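Local coordinates for protein charybdin (Charybdis maritima, PDB 2B7U) that belongs to the ribosome-inactivating proteins, a family found mainly in plants that pairs a mixed beta sheet with a largely helical remainder, at residues 5-10 against 52-57; 46-51 against 74-79. One frame throughout, in Å; residues are numbered along the deposited sequence.

Contact 1 of 2, residues 5-10 against 52-57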
loop_
_atom_site.group_PDB
_atom_site.type_symbol
_atom_site.label_atom_id
_atom_site.label_comp_id
_atom_site.label_asym_id
_atom_site.label_seq_id
_atom_site.Cartn_x
_atom_site.Cartn_y
_atom_site.Cartn_z
ATOM N N ALA A 5 15.323 2.005 -14.151
ATOM C CA ALA A 5 15.044 1.356 -12.857
ATOM C C ALA A 5 14.489 2.330 -11.835
ATOM O O ALA A 5 14.890 3.494 -11.792
ATOM C CB ALA A 5 16.309 0.691 -12.300
ATOM N N MET A 6 13.569 1.850 -11.002
ATOM C CA MET A 6 13.008 2.681 -9.954
ATOM C C MET A 6 14.103 3.005 -8.949
ATOM O O MET A 6 14.921 2.158 -8.600
ATOM C CB MET A 6 11.773 2.038 -9.283
ATOM C CG MET A 6 12.009 0.766 -8.474
ATOM S SD MET A 6 10.461 -0.134 -8.114
ATOM C CE MET A 6 9.445 1.214 -7.523
ATOM N N THR A 7 14.158 4.258 -8.523
ATOM C CA THR A 7 15.182 4.634 -7.560
ATOM C C THR A 7 14.652 4.275 -6.168
ATOM O O THR A 7 13.486 3.884 -6.017
ATOM C CB THR A 7 15.653 6.123 -7.759
ATOM O OG1 THR A 7 14.577 6.940 -8.237
ATOM C CG2 THR A 7 16.762 6.188 -8.794
ATOM N N VAL A 8 15.519 4.305 -5.160
ATOM C CA VAL A 8 15.071 4.121 -3.782
ATOM C C VAL A 8 15.306 5.411 -3.008
ATOM O O VAL A 8 16.437 5.717 -2.617
ATOM C CB VAL A 8 15.761 2.926 -3.106
ATOM C CG1 VAL A 8 17.215 2.936 -3.365
ATOM C CG2 VAL A 8 15.465 2.889 -1.602
ATOM N N LYS A 9 14.239 6.177 -2.821
ATOM C CA LYS A 9 14.310 7.461 -2.126
ATOM C C LYS A 9 14.700 7.334 -0.652
ATOM O O LYS A 9 15.443 8.184 -0.133
ATOM C CB LYS A 9 12.972 8.209 -2.227
ATOM C CG LYS A 9 12.482 8.606 -3.658
ATOM C CD LYS A 9 13.630 8.756 -4.615
ATOM C CE LYS A 9 13.316 9.598 -5.850
ATOM N NZ LYS A 9 14.574 10.239 -6.396
ATOM N N PHE A 10 14.221 6.284 0.012
ATOM C CA PHE A 10 14.514 6.073 1.429
ATOM C C PHE A 10 14.188 4.629 1.789
ATOM O O PHE A 10 13.538 3.911 0.999
ATOM C CB PHE A 10 13.727 7.067 2.312
ATOM C CG PHE A 10 12.224 6.882 2.274
ATOM C CD1 PHE A 10 11.603 5.998 3.137
ATOM C CD2 PHE A 10 11.431 7.602 1.382
ATOM C CE1 PHE A 10 10.243 5.794 3.096
ATOM C CE2 PHE A 10 10.077 7.402 1.337
ATOM C CZ PHE A 10 9.468 6.521 2.203
ATOM N N GLU A 52 6.343 9.862 -16.644
ATOM C CA GLU A 52 7.051 9.272 -17.795
ATOM C C GLU A 52 8.160 8.264 -17.409
ATOM O O GLU A 52 7.905 7.059 -17.303
ATOM C CB GLU A 52 7.606 10.365 -18.739
ATOM C CG GLU A 52 6.835 11.696 -18.772
ATOM C CD GLU A 52 7.416 12.775 -17.845
ATOM O OE1 GLU A 52 8.568 12.630 -17.372
ATOM O OE2 GLU A 52 6.715 13.785 -17.601
ATOM N N ALA A 53 9.375 8.765 -17.187
ATOM C CA ALA A 53 10.542 7.921 -16.955
ATOM C C ALA A 53 11.254 8.352 -15.675
ATOM O O ALA A 53 12.456 8.632 -15.675
ATOM C CB ALA A 53 11.489 7.999 -18.151
ATOM N N ASP A 54 10.499 8.420 -14.586
ATOM C CA ASP A 54 11.086 8.658 -13.277
ATOM C C ASP A 54 10.309 7.882 -12.228
ATOM O O ASP A 54 9.661 8.482 -11.363
ATOM C CB ASP A 54 11.092 10.158 -12.942
ATOM C CG ASP A 54 11.578 10.444 -11.520
ATOM O OD1 ASP A 54 11.012 11.359 -10.867
ATOM O OD2 ASP A 54 12.506 9.741 -11.048
ATOM N N PRO A 55 10.346 6.541 -12.317
ATOM C CA PRO A 55 9.730 5.754 -11.256
ATOM C C PRO A 55 10.520 5.911 -9.951
ATOM O O PRO A 55 11.731 5.669 -9.927
ATOM C CB PRO A 55 9.766 4.323 -11.794
ATOM C CG PRO A 55 10.801 4.313 -12.845
ATOM C CD PRO A 55 10.917 5.701 -13.383
ATOM N N ARG A 56 9.830 6.401 -8.928
ATOM C CA ARG A 56 10.399 6.656 -7.609
ATOM C C ARG A 56 9.893 5.542 -6.721
ATOM O O ARG A 56 8.715 5.221 -6.786
ATOM C CB ARG A 56 9.878 7.975 -7.020
ATOM C CG ARG A 56 10.279 9.262 -7.752
ATOM C CD ARG A 56 9.714 10.534 -7.076
ATOM N NE ARG A 56 10.318 10.823 -5.774
ATOM C CZ ARG A 56 10.147 11.954 -5.096
ATOM N NH1 ARG A 56 9.392 12.936 -5.573
ATOM N NH2 ARG A 56 10.746 12.113 -3.926
ATOM N N GLY A 57 10.760 4.994 -5.874
ATOM C CA GLY A 57 10.346 3.973 -4.918
ATOM C C GLY A 57 10.929 4.194 -3.544
ATOM O O GLY A 57 11.659 5.154 -3.307
HETATM O O HOH W 1 13.514 6.174 -11.670
#
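M6 meets P55 where two parallel strands start, 7-15 at the outer side of the mixed six-stranded sheet and 56-64 next to it. The CB atoms of M6 and P55 lie 3.9 Å apart. M6 CA makes a C-H...O contact to P55 O as well. The M6 chain then bends at chi3 (-48°), which carries CE to within 3.9 Å of G57 CA. H74 and R72 of strand 67-74 also touch this side chain.

T7 makes the parallel pattern around R56. Its N donates to P55 O (3.1 Å, 156° at the hydrogen). Its O takes a weak bond from G57 N, bent to 124°.

V8 CA leans on G57 O, and the next backbone N, of K9, donates to the same oxygen (2.8 Å).

The K9 side chain crosses that of R56 at about a right angle. K9 CG sits at the edge of the guanidinium, in its plane. R56 NE is buried with no partner. The like charges, K9 NZ and R56 NE, are 4.3 Å apart and would probably repel. K9 CE presses on R56 NE at 3.2 Å.

Contact 2 of 2, residues 46-51 against 74-79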
loop_
_atom_site.group_PDB
_atom_site.type_symbol
_atom_site.label_atom_id
_atom_site.label_comp_id
_atom_site.label_asym_id
_atom_site.label_seq_id
_atom_site.Cartn_x
_atom_site.Cartn_y
_atom_site.Cartn_z
ATOM N N LEU A 46 1.002 12.334 -2.161
ATOM C CA LEU A 46 2.144 11.650 -2.779
ATOM C C LEU A 46 2.657 12.447 -3.972
ATOM O O LEU A 46 1.926 13.258 -4.574
ATOM C CB LEU A 46 1.727 10.266 -3.235
ATOM C CG LEU A 46 1.383 9.325 -2.082
ATOM C CD1 LEU A 46 0.685 8.079 -2.577
ATOM C CD2 LEU A 46 2.587 8.943 -1.274
ATOM N N PRO A 47 3.919 12.194 -4.346
ATOM C CA PRO A 47 4.437 12.838 -5.543
ATOM C C PRO A 47 3.663 12.473 -6.791
ATOM O O PRO A 47 3.078 11.418 -6.838
ATOM C CB PRO A 47 5.864 12.314 -5.666
ATOM C CG PRO A 47 6.065 11.321 -4.628
ATOM C CD PRO A 47 4.881 11.287 -3.707
ATOM N N LEU A 48 3.631 13.403 -7.739
ATOM C CA LEU A 48 3.285 13.195 -9.152
ATOM C C LEU A 48 3.206 14.498 -9.963
ATOM O O LEU A 48 2.181 14.877 -10.573
ATOM C CB LEU A 48 2.135 12.235 -9.424
ATOM C CG LEU A 48 2.509 10.768 -9.554
ATOM C CD1 LEU A 48 1.786 10.023 -10.630
ATOM C CD2 LEU A 48 4.043 10.610 -9.741
ATOM N N TYR A 49 4.366 15.146 -9.931
ATOM C CA TYR A 49 4.823 16.139 -10.901
ATOM C C TYR A 49 5.785 15.383 -11.841
ATOM O O TYR A 49 5.703 15.501 -13.075
ATOM C CB TYR A 49 5.531 17.311 -10.190
ATOM C CG TYR A 49 6.227 16.928 -8.887
ATOM C CD1 TYR A 49 5.496 16.753 -7.703
ATOM C CD2 TYR A 49 7.603 16.717 -8.844
ATOM C CE1 TYR A 49 6.115 16.383 -6.518
ATOM C CE2 TYR A 49 8.239 16.349 -7.658
ATOM C CZ TYR A 49 7.492 16.188 -6.498
ATOM O OH TYR A 49 8.139 15.832 -5.328
ATOM N N ASN A 50 6.691 14.609 -11.233
ATOM C CA ASN A 50 7.443 13.538 -11.911
ATOM C C ASN A 50 6.520 12.541 -12.615
ATOM O O ASN A 50 5.455 12.206 -12.101
ATOM C CB ASN A 50 8.343 12.787 -10.910
ATOM C CG ASN A 50 7.619 12.408 -9.601
ATOM O OD1 ASN A 50 6.957 11.367 -9.514
ATOM N ND2 ASN A 50 7.782 13.242 -8.569
ATOM N N GLN A 51 6.941 12.057 -13.781
ATOM C CA GLN A 51 6.082 11.229 -14.632
ATOM C C GLN A 51 6.960 10.419 -15.597
ATOM O O GLN A 51 8.169 10.282 -15.367
ATOM C CB GLN A 51 5.085 12.126 -15.400
ATOM C CG GLN A 51 3.774 12.472 -14.659
ATOM C CD GLN A 51 2.894 13.436 -15.452
ATOM O OE1 GLN A 51 2.535 13.173 -16.604
ATOM N NE2 GLN A 51 2.547 14.559 -14.838
ATOM N N HIS A 74 6.502 1.352 -4.997
ATOM C CA HIS A 74 6.383 2.636 -5.694
ATOM C C HIS A 74 5.949 3.769 -4.754
ATOM O O HIS A 74 4.986 3.622 -3.996
ATOM C CB HIS A 74 5.364 2.539 -6.817
ATOM C CG HIS A 74 5.798 1.691 -7.950
ATOM N ND1 HIS A 74 6.514 2.191 -9.014
ATOM C CD2 HIS A 74 5.612 0.375 -8.199
ATOM C CE1 HIS A 74 6.753 1.210 -9.870
ATOM N NE2 HIS A 74 6.201 0.099 -9.406
ATOM N N ARG A 75 6.654 4.900 -4.833
ATOM C CA ARG A 75 6.414 6.004 -3.917
ATOM C C ARG A 75 5.220 6.828 -4.341
ATOM O O ARG A 75 4.644 7.534 -3.512
ATOM C CB ARG A 75 7.651 6.888 -3.772
ATOM C CG ARG A 75 7.487 7.845 -2.639
ATOM C CD ARG A 75 8.658 8.767 -2.429
ATOM N NE ARG A 75 8.275 9.877 -1.561
ATOM C CZ ARG A 75 9.131 10.790 -1.125
ATOM N NH1 ARG A 75 8.703 11.781 -0.346
ATOM N NH2 ARG A 75 10.419 10.699 -1.444
ATOM N N ASP A 76 4.847 6.743 -5.609
ATOM C CA ASP A 76 3.739 7.548 -6.111
ATOM C C ASP A 76 2.381 6.865 -5.992
ATOM O O ASP A 76 1.376 7.523 -5.817
ATOM C CB ASP A 76 4.016 8.051 -7.542
ATOM C CG ASP A 76 4.327 6.937 -8.518
ATOM O OD1 ASP A 76 4.547 5.774 -8.095
ATOM O OD2 ASP A 76 4.399 7.253 -9.719
ATOM N N ASP A 77 2.323 5.546 -6.083
ATOM C CA ASP A 77 1.041 4.859 -5.948
ATOM C C ASP A 77 0.985 3.767 -4.883
ATOM O O ASP A 77 -0.056 3.145 -4.725
ATOM C CB ASP A 77 0.559 4.359 -7.318
ATOM C CG ASP A 77 1.419 3.277 -7.889
ATOM O OD1 ASP A 77 1.153 2.831 -9.038
ATOM O OD2 ASP A 77 2.367 2.843 -7.215
ATOM N N LEU A 78 2.070 3.584 -4.131
ATOM C CA LEU A 78 2.176 2.612 -3.055
ATOM C C LEU A 78 1.956 1.159 -3.488
ATOM O O LEU A 78 1.624 0.295 -2.680
ATOM C CB LEU A 78 1.254 2.995 -1.882
ATOM C CG LEU A 78 1.591 4.340 -1.254
ATOM C CD1 LEU A 78 0.697 4.605 -0.022
ATOM C CD2 LEU A 78 3.043 4.474 -0.900
ATOM N N VAL A 79 2.236 0.878 -4.752
ATOM C CA VAL A 79 2.123 -0.458 -5.282
ATOM C C VAL A 79 3.437 -1.225 -5.039
ATOM O O VAL A 79 4.538 -0.737 -5.293
ATOM C CB VAL A 79 1.778 -0.427 -6.776
ATOM C CG1 VAL A 79 1.849 -1.794 -7.398
ATOM C CG2 VAL A 79 0.376 0.143 -6.988
HETATM O O HOH W 2 0.655 10.040 -6.692
#
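R75 meets L46 and P47 with its backbone O, and P47 with its side chain as well. R75 O has L46 CD2 at 3.4 Å and P47 CD on its flank. CG of R75 is anti to the backbone N (chi1 -169°), and the chain runs extended from there to NE. It crosses the P47 ring at about a right angle, with NE 4.0 Å from P47 CG. Beyond the contact, NH1 makes a weak bond to L35 O of helix 21-35.

D76 has the largest share of the contact, with L46 close behind. L48 reaches over with CD2, which is 3.4 Å from D76 CB and equally near OD2, so a methyl group lies against a carboxylate oxygen. The two side chains cross obliquely. P47 O also packs on D76 CB. L46 CD1 sits 3.4 Å from D76 O. A water donates to D76 O and to P47 O, each 2.8 Å from the water oxygen, and so bridges the two backbones.

Residues 74-79 form the turn of a beta-hairpin that joins strands 67-74 and 80-84. H74 N bonds to V79 O and closes it. The loop 46-51, between strands 43-45 and 56-64, lies against this turn.

The CB of D77 points away from that loop, and its carboxylate bonds within the turn. Its OD2 accepts from V79 N, an Asx turn, and the donor comes from above the carboxylate plane.

L78 was modelled in two conformers, so its contact with L46 CD1 (L78 CG at 4.1 Å in one of them) is less certain. The same caution holds for its packing on L35, which L46 also touches, and on T169 and R170 of helix 151-170.

In the fold
Contacts 1 and 2 have centres about 9 Å apart and lie on the same side of the chain's centre. Their segments alternate along the chain, and 46-51 runs straight into 52-57. R56 joins them. Its backbone O lies 2.9 Å from R75 N, a probable hydrogen bond that links the strand of contact 1 to the turn of contact 2. Its NH1 lies 3.2 Å from Y49 OH, also a probable hydrogen bond, and packs on N50 ND2. On another flank, M6 CE packs 3.4 Å from H74 ND1. The centre of contact 1, at the surface, is about 16 Å from the chain's centre; that of the buried contact 2 is about 12 Å from it.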